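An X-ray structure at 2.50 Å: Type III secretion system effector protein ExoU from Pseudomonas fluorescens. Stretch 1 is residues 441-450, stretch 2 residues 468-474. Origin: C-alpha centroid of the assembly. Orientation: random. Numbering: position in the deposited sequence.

Stretch 1, residues 441-450: LNDAVMAMDD
Stretch 2, residues 468-474: EALRFRK

This contact between two helical segments of ExoU illustrates a recurrent principle: a small apolar side chain packs where the two helices come close in register, and an arginine further along binds a backbone carbonyl and an aspartate of the partner segment. From Leu 441 to Val 445 the backbone is helical, with phi near -64° and psi from -34° to -44°; Met 446 follows at -65/-23, and the 468-474 segment lies within a longer helix of similar torsions. Their N-to-C directions diverge by 36° (signed crossing angle -36°), and the axes approach to 9.5 Å. The register is marked by Asn 442 and Ala 469, whose CA atoms are 5.3 Å apart. Ala 469 points toward the partner, its CB 3.5 Å from Asn 442 OD1 and 3.9 Å from Val 445 CG2 (chi1 t).

One turn on, Met 446 (m, m, p) starts sideways but curls inward, bringing CE to 3.6 Å from both Phe 472 CD2 and Arg 473 CD. Its SD lies 4.8 Å from the centroid of the Phe 472 ring (chi1 169°, chi2 85°), approaching obliquely.

Arg 473 makes the largest single contribution to the buried surface, 114 of 431 Å². Its chi1 to chi3 are all m (-75°, -74°, -74°) and chi4 is -86°, a coiled path that carries the guanidinium to the chain beyond Met 446. There the backbone opens, Met 448 adopting -98/132 and Asp 449 -71/171, before Asp 450 returns to helical torsions. Met 448 O accepts two hydrogen bonds, from Arg 473 NH2 at 2.8 Å and Arg 473 NH1 at 2.9 Å, while Val 445 O lies 2.8 Å from Arg 473 NH1. Asp 450 (chi1 m, chi2 -7°) completes the cluster with a salt bridge, its OD1 2.9 Å from Arg 473 NH2 at a favourable N-H...O angle of 162°. All three oxygens lie at the guanidinium edge, near its plane.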

# COMPACT_ATOMS: atom_id res chain seq x y z
N LEU A 441 22.95 43.14 -10.80
CA LEU A 441 21.79 43.18 -9.94
C LEU A 441 20.75 42.20 -10.44
O LEU A 441 20.05 41.59 -9.65
CB LEU A 441 21.21 44.56 -9.88
CG LEU A 441 19.91 44.68 -9.11
CD1 LEU A 441 20.08 44.22 -7.68
CD2 LEU A 441 19.50 46.14 -9.13
N ASN A 442 20.65 42.03 -11.74
CA ASN A 442 19.66 41.09 -12.25
C ASN A 442 19.94 39.64 -11.82
O ASN A 442 19.03 38.93 -11.45
CB ASN A 442 19.56 41.18 -13.75
CG ASN A 442 18.55 40.24 -14.32
OD1 ASN A 442 17.37 40.36 -14.06
ND2 ASN A 442 19.00 39.28 -15.07
N ASP A 443 21.20 39.22 -11.88
CA ASP A 443 21.59 37.87 -11.48
C ASP A 443 21.34 37.60 -9.99
O ASP A 443 20.97 36.50 -9.61
CB ASP A 443 23.06 37.61 -11.81
CG ASP A 443 23.31 37.48 -13.28
OD1 ASP A 443 22.53 36.80 -13.96
OD2 ASP A 443 24.29 38.07 -13.76
N ALA A 444 21.54 38.61 -9.17
CA ALA A 444 21.21 38.51 -7.76
C ALA A 444 19.69 38.33 -7.59
O ALA A 444 19.25 37.46 -6.85
CB ALA A 444 21.71 39.74 -7.02
N VAL A 445 18.90 39.11 -8.34
CA VAL A 445 17.45 38.98 -8.27
C VAL A 445 17.01 37.61 -8.73
O VAL A 445 16.13 36.99 -8.12
CB VAL A 445 16.73 40.03 -9.10
CG1 VAL A 445 15.29 39.67 -9.31
CG2 VAL A 445 16.86 41.39 -8.46
N MET A 446 17.69 37.06 -9.74
CA MET A 446 17.35 35.70 -10.22
C MET A 446 17.62 34.64 -9.16
O MET A 446 17.04 33.53 -9.21
CB MET A 446 18.12 35.33 -11.50
CG MET A 446 17.88 36.21 -12.72
SD MET A 446 16.38 35.85 -13.67
CE MET A 446 15.16 36.59 -12.56
N ALA A 447 18.52 34.94 -8.22
CA ALA A 447 18.79 33.99 -7.14
C ALA A 447 17.82 34.07 -5.95
O ALA A 447 17.89 33.27 -5.07
CB ALA A 447 20.20 34.22 -6.64
N MET A 448 16.92 35.04 -5.92
CA MET A 448 16.00 35.23 -4.79
C MET A 448 14.66 34.63 -5.07
O MET A 448 14.12 34.78 -6.17
CB MET A 448 15.79 36.71 -4.51
CG MET A 448 17.09 37.46 -4.41
SD MET A 448 16.97 39.19 -3.88
CE MET A 448 15.60 39.64 -4.86
N ASP A 449 14.15 33.86 -4.11
CA ASP A 449 12.79 33.27 -4.21
C ASP A 449 11.76 34.37 -4.06
O ASP A 449 12.11 35.51 -3.78
CB ASP A 449 12.59 32.15 -3.16
CG ASP A 449 12.77 32.63 -1.72
OD1 ASP A 449 11.97 33.45 -1.25
OD2 ASP A 449 13.69 32.14 -1.05
N ASP A 450 10.51 34.06 -4.30
CA ASP A 450 9.47 35.13 -4.32
C ASP A 450 9.37 35.87 -3.01
O ASP A 450 9.31 37.09 -3.00
CB ASP A 450 8.12 34.57 -4.71
CG ASP A 450 8.07 34.12 -6.17
OD1 ASP A 450 9.04 34.35 -6.94
OD2 ASP A 450 7.04 33.52 -6.57
N GLU A 468 13.89 46.85 -13.85
CA GLU A 468 13.89 45.96 -15.01
C GLU A 468 13.91 44.52 -14.53
O GLU A 468 13.18 43.70 -15.08
CB GLU A 468 15.12 46.23 -15.92
CG GLU A 468 15.23 45.37 -17.20
CD GLU A 468 15.87 43.97 -17.00
OE1 GLU A 468 16.74 43.73 -16.09
OE2 GLU A 468 15.50 43.07 -17.79
N ALA A 469 14.72 44.22 -13.51
CA ALA A 469 14.76 42.87 -12.95
C ALA A 469 13.43 42.49 -12.28
O ALA A 469 12.93 41.38 -12.50
CB ALA A 469 15.90 42.73 -11.94
N LEU A 470 12.85 43.37 -11.46
CA LEU A 470 11.51 43.10 -10.89
C LEU A 470 10.45 42.90 -11.99
O LEU A 470 9.56 42.07 -11.87
CB LEU A 470 11.04 44.20 -9.92
CG LEU A 470 11.85 44.30 -8.61
CD1 LEU A 470 11.61 45.60 -7.89
CD2 LEU A 470 11.61 43.15 -7.67
N ARG A 471 10.54 43.67 -13.06
CA ARG A 471 9.57 43.54 -14.13
C ARG A 471 9.65 42.16 -14.72
O ARG A 471 8.62 41.54 -14.95
CB ARG A 471 9.79 44.61 -15.21
CG ARG A 471 8.65 44.79 -16.17
CD ARG A 471 7.41 45.36 -15.52
NE ARG A 471 6.51 46.06 -16.48
CZ ARG A 471 5.54 45.47 -17.19
NH1 ARG A 471 5.29 44.17 -17.08
NH2 ARG A 471 4.82 46.19 -18.02
N PHE A 472 10.85 41.66 -14.99
CA PHE A 472 10.94 40.33 -15.57
C PHE A 472 10.32 39.31 -14.67
O PHE A 472 9.65 38.39 -15.13
CB PHE A 472 12.40 39.92 -15.84
CG PHE A 472 12.56 38.46 -16.18
CD1 PHE A 472 12.39 38.03 -17.46
CD2 PHE A 472 12.81 37.52 -15.17
CE1 PHE A 472 12.51 36.69 -17.77
CE2 PHE A 472 12.91 36.18 -15.47
CZ PHE A 472 12.78 35.75 -16.77
N ARG A 473 10.52 39.47 -13.36
CA ARG A 473 9.94 38.51 -12.42
C ARG A 473 8.43 38.61 -12.37
O ARG A 473 7.78 37.58 -12.29
CB ARG A 473 10.52 38.63 -11.02
CG ARG A 473 11.93 38.05 -10.92
CD ARG A 473 11.94 36.54 -10.93
NE ARG A 473 11.47 36.01 -9.64
CZ ARG A 473 12.24 35.82 -8.58
NH1 ARG A 473 13.52 36.09 -8.63
NH2 ARG A 473 11.72 35.36 -7.46
N LYS A 474 7.87 39.82 -12.47
CA LYS A 474 6.41 39.93 -12.48
C LYS A 474 5.88 39.26 -13.75
O LYS A 474 4.95 38.46 -13.69
CB LYS A 474 5.93 41.38 -12.44
CG LYS A 474 4.54 41.48 -11.85
CD LYS A 474 3.81 42.80 -12.09
CE LYS A 474 2.44 42.71 -11.38
NZ LYS A 474 1.49 43.83 -11.63